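Local coordinates for protein cytochrome c55X (Pseudomonas aeruginosa PAO1, PDB 6TP9) that carries one covalently bound heme c, transfers electrons in the periplasm and is associated with heme d1 biosynthesis, at the interface of chains A and B. Coordinates in Å, arbitrary orientation; residue numbers count along the deposited sequence, not the author numbering. Chains: chain A/B, Cytochrome c55X.

Contact 1: the interface of chains A and B. Residues chain A 72-73, 76-77, 80-81; chain B 8, 12, 16, 19.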
# COMPACT_ATOMS: atom_id res chain seq x y z
N LEU A 72 20.67 7.81 -1.12
CA LEU A 72 19.68 8.01 -0.08
C LEU A 72 19.50 6.79 0.82
O LEU A 72 19.06 6.94 1.96
CB LEU A 72 18.33 8.38 -0.70
CG LEU A 72 18.28 9.64 -1.57
CD1 LEU A 72 18.94 9.43 -2.93
CD2 LEU A 72 16.84 10.09 -1.75
N LEU A 73 19.86 5.60 0.34
CA LEU A 73 19.62 4.36 1.05
C LEU A 73 20.93 3.61 1.27
O LEU A 73 21.76 3.51 0.36
CB LEU A 73 18.65 3.46 0.29
CG LEU A 73 17.29 4.04 -0.07
CD1 LEU A 73 16.55 3.08 -1.00
CD2 LEU A 73 16.46 4.30 1.17
N ASP A 76 21.56 -1.89 3.92
CA ASP A 76 20.55 -2.45 4.80
C ASP A 76 19.17 -1.89 4.46
O ASP A 76 18.19 -2.64 4.41
CB ASP A 76 20.90 -2.15 6.26
CG ASP A 76 22.20 -2.80 6.69
OD1 ASP A 76 22.42 -3.97 6.32
OD2 ASP A 76 22.99 -2.13 7.38
N ASP A 77 19.08 -0.58 4.23
CA ASP A 77 17.82 0.03 3.83
C ASP A 77 17.23 -0.69 2.62
O ASP A 77 16.05 -1.05 2.61
CB ASP A 77 18.02 1.51 3.54
CG ASP A 77 18.50 2.29 4.75
OD1 ASP A 77 18.54 1.70 5.85
OD2 ASP A 77 18.84 3.48 4.60
N TRP A 80 16.03 -4.20 3.42
CA TRP A 80 14.76 -4.13 4.13
C TRP A 80 13.61 -3.90 3.16
O TRP A 80 12.63 -4.64 3.16
CB TRP A 80 14.83 -3.01 5.17
CG TRP A 80 13.65 -2.94 6.10
CD1 TRP A 80 13.49 -3.62 7.27
CD2 TRP A 80 12.48 -2.12 5.95
NE1 TRP A 80 12.29 -3.29 7.85
CE2 TRP A 80 11.66 -2.37 7.07
CE3 TRP A 80 12.06 -1.20 4.99
CZ2 TRP A 80 10.43 -1.74 7.24
CZ3 TRP A 80 10.84 -0.58 5.16
CH2 TRP A 80 10.04 -0.84 6.28
N LEU A 81 13.73 -2.87 2.32
CA LEU A 81 12.68 -2.59 1.34
C LEU A 81 12.34 -3.84 0.54
O LEU A 81 11.17 -4.17 0.34
CB LEU A 81 13.12 -1.46 0.41
CG LEU A 81 13.19 -0.05 0.99
CD1 LEU A 81 13.75 0.93 -0.04
CD2 LEU A 81 11.82 0.39 1.46
N PRO B 8 17.90 -1.50 10.27
CA PRO B 8 17.31 -0.18 10.48
C PRO B 8 16.36 -0.13 11.68
O PRO B 8 15.61 -1.08 11.91
CB PRO B 8 16.55 0.08 9.18
CG PRO B 8 16.24 -1.27 8.65
CD PRO B 8 17.41 -2.13 9.03
N ARG B 12 13.70 4.58 11.30
CA ARG B 12 14.10 4.42 9.90
C ARG B 12 13.08 3.61 9.12
O ARG B 12 12.74 3.97 7.98
CB ARG B 12 15.48 3.76 9.84
CG ARG B 12 16.09 3.65 8.45
CD ARG B 12 16.20 5.01 7.78
NE ARG B 12 16.81 4.94 6.46
CZ ARG B 12 16.72 5.90 5.54
NH1 ARG B 12 16.02 7.00 5.80
NH2 ARG B 12 17.30 5.75 4.36
N LEU B 16 11.28 4.56 5.61
CA LEU B 16 11.35 3.70 4.44
C LEU B 16 9.97 3.30 3.93
O LEU B 16 9.78 3.16 2.72
CB LEU B 16 12.19 2.46 4.74
CG LEU B 16 13.68 2.72 4.98
CD1 LEU B 16 14.41 1.44 5.37
CD2 LEU B 16 14.33 3.33 3.74
N LEU B 19 8.81 6.26 1.84
CA LEU B 19 9.43 6.21 0.52
C LEU B 19 8.75 5.17 -0.36
O LEU B 19 8.48 5.42 -1.54
CB LEU B 19 10.92 5.90 0.65
CG LEU B 19 11.70 5.85 -0.66
CD1 LEU B 19 11.82 7.25 -1.25
CD2 LEU B 19 13.07 5.23 -0.45

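Contact 2: the interface of chains A and B. Residues chain A 35-38, 40, 66; chain B 27-28.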
# COMPACT_ATOMS: atom_id res chain seq x y z
N GLY A 35 0.87 0.16 -11.47
CA GLY A 35 1.38 1.39 -12.04
C GLY A 35 1.97 1.17 -13.41
O GLY A 35 2.00 0.06 -13.94
N LEU A 36 2.44 2.27 -14.01
CA LEU A 36 3.13 2.15 -15.29
C LEU A 36 4.31 1.19 -15.19
O LEU A 36 4.56 0.40 -16.10
CB LEU A 36 3.58 3.52 -15.77
CG LEU A 36 2.47 4.44 -16.30
CD1 LEU A 36 3.00 5.84 -16.55
CD2 LEU A 36 1.85 3.86 -17.57
N GLY A 37 5.03 1.23 -14.07
CA GLY A 37 6.16 0.36 -13.86
C GLY A 37 5.74 -1.05 -13.52
O GLY A 37 4.56 -1.36 -13.30
N PRO A 38 6.73 -1.95 -13.45
CA PRO A 38 6.43 -3.37 -13.25
C PRO A 38 5.88 -3.65 -11.86
O PRO A 38 5.97 -2.85 -10.94
CB PRO A 38 7.79 -4.05 -13.46
CG PRO A 38 8.79 -3.00 -13.12
CD PRO A 38 8.18 -1.70 -13.57
N LEU A 40 5.83 -5.23 -8.27
CA LEU A 40 6.77 -5.60 -7.23
C LEU A 40 6.12 -6.50 -6.18
O LEU A 40 6.51 -6.48 -5.01
CB LEU A 40 7.36 -4.36 -6.57
CG LEU A 40 8.11 -3.40 -7.50
CD1 LEU A 40 8.71 -2.25 -6.70
CD2 LEU A 40 9.18 -4.12 -8.30
N MET A 66 13.92 3.52 -13.88
CA MET A 66 14.19 2.98 -12.55
C MET A 66 15.46 3.62 -12.00
O MET A 66 16.55 3.25 -12.44
CB MET A 66 14.34 1.47 -12.60
CG MET A 66 14.77 0.84 -11.27
SD MET A 66 13.70 1.27 -9.88
CE MET A 66 14.71 0.70 -8.51
N CYS B 27 5.75 5.07 -9.58
CA CYS B 27 5.97 4.33 -10.82
C CYS B 27 5.41 2.92 -10.75
O CYS B 27 4.83 2.43 -11.73
CB CYS B 27 7.47 4.26 -11.14
SG CYS B 27 8.23 5.80 -11.70
N HIS B 28 5.58 2.24 -9.62
CA HIS B 28 5.18 0.85 -9.49
C HIS B 28 3.72 0.68 -9.07
O HIS B 28 3.23 -0.46 -9.02
CB HIS B 28 6.09 0.13 -8.48
CG HIS B 28 7.50 -0.02 -8.95
ND1 HIS B 28 7.92 -1.07 -9.74
CD2 HIS B 28 8.60 0.75 -8.74
CE1 HIS B 28 9.20 -0.95 -10.00
NE2 HIS B 28 9.64 0.15 -9.41
O HOH W 1 2.65 4.70 -12.40

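Contact 1: the interface of chains A and B
The contact packs the N-terminal helix of one chain, B:10-28, against the C-terminal helix of the other, A:75-86. These are the two terminal helices that pack together in the cytochrome c fold. B:Arg12 carries the polar part. Its CG is anti to the backbone N (chi1 -175°) and the chain bends at chi2 (57°), so the B:Arg12 side chain crosses that of A:Asp77 at about a right angle. The grip is side-on, with two nitrogens on one oxygen. B:Arg12 NH2 forms a salt bridge and hydrogen bond to A:Asp77 OD2 at 2.8 Å. B:Arg12 NE donates to the same A:Asp77 OD2 at 3.1 Å. The oxygen lies close to the guanidinium plane, but both nitrogens approach it from above the carboxylate plane. These two planes are 54° apart.

B:Leu16 is the centre of the apolar part. Its CB touches A:Trp80 CZ3 on the six-membered ring at 3.3 Å. Its CD1 branch lies 3.6 Å from A:Trp80 CE3. The CD2 branch packs tightly on A:Leu73 CD2 at 3.5 Å and also sits over one face of the B:Arg12 guanidinium, near its rim. B:Leu19 meets A:Leu73 tip to tip. At the other end, B:Pro8 CG reaches the pyrrole part of the indole, 3.9 Å from A:Trp80 CD1. The patch thus runs from B:Pro8, just before the N-terminal helix, along it to B:Leu19, against the first half of helix A:75-86 and the loop just before it, which supplies A:Leu73.

Contact 2: the interface of chains A and B
B:His28 presents its imidazole to chain A with one face under A:Leu40 and one edge toward A:Pro38. The CG of B:His28 is anti to its carbonyl carbon (chi1 -67°), and chi2 is -86°. A:Leu40 crosses the ring obliquely. Its CD1 methyl sits over the middle of the face, 3.3 Å from the B:His28 ring centroid, as a CH-pi contact. At the edge, B:His28 ND1 donates to the backbone A:Pro38 O at 2.9 Å. The bond is nearly straight, 164° at the hydrogen. The acceptor lies almost in the ring plane, while the donor stands above the carbonyl plane. A:Pro38 also touches the ring with its own pyrrolidine, CG being 3.8 Å from B:His28 CE1. The bond and the methyl together should fix the rotation of the imidazole.

Backbone groups of the chain A loop also meet the end of helix B:10-28. A:Gly37 N donates to B:Cys27 O at 2.6 Å, again from above the carbonyl plane. Water 1 links A:Leu36 N, 2.9 Å away, to B:Cys27 O.

B:Cys27 and B:His28 close the haem-binding CXXCH motif. B:Cys27 is a covalent heme attachment point, and B:His28 is the proximal axial ligand of the iron. A:Met66 SD lies 4.2 Å from B:His28 NE2, a spacing that suits iron between them, with A:Met66 as the likely opposite ligand. The ND1 bond may also make the imidazole a stronger donor to iron. The site therefore completes a heme pocket from two chains.

Contact 1 and contact 2 lie about 19 Å apart, measured between the centres of their C-alpha atoms. Helix B:10-28 joins them: its first part and middle serve contact 1, and its last residues serve contact 2. One helix of chain B thus packs on the C-terminal helix of chain A and also brings its CXXCH end into a heme site lined by chain A loops. This is the arrangement expected of a domain-swapped dimer, in keeping with the 3D domain swapping reported for this protein. The two-fold symmetry repeats both contacts with the chains exchanged, so each of the two heme sites is built from both chains.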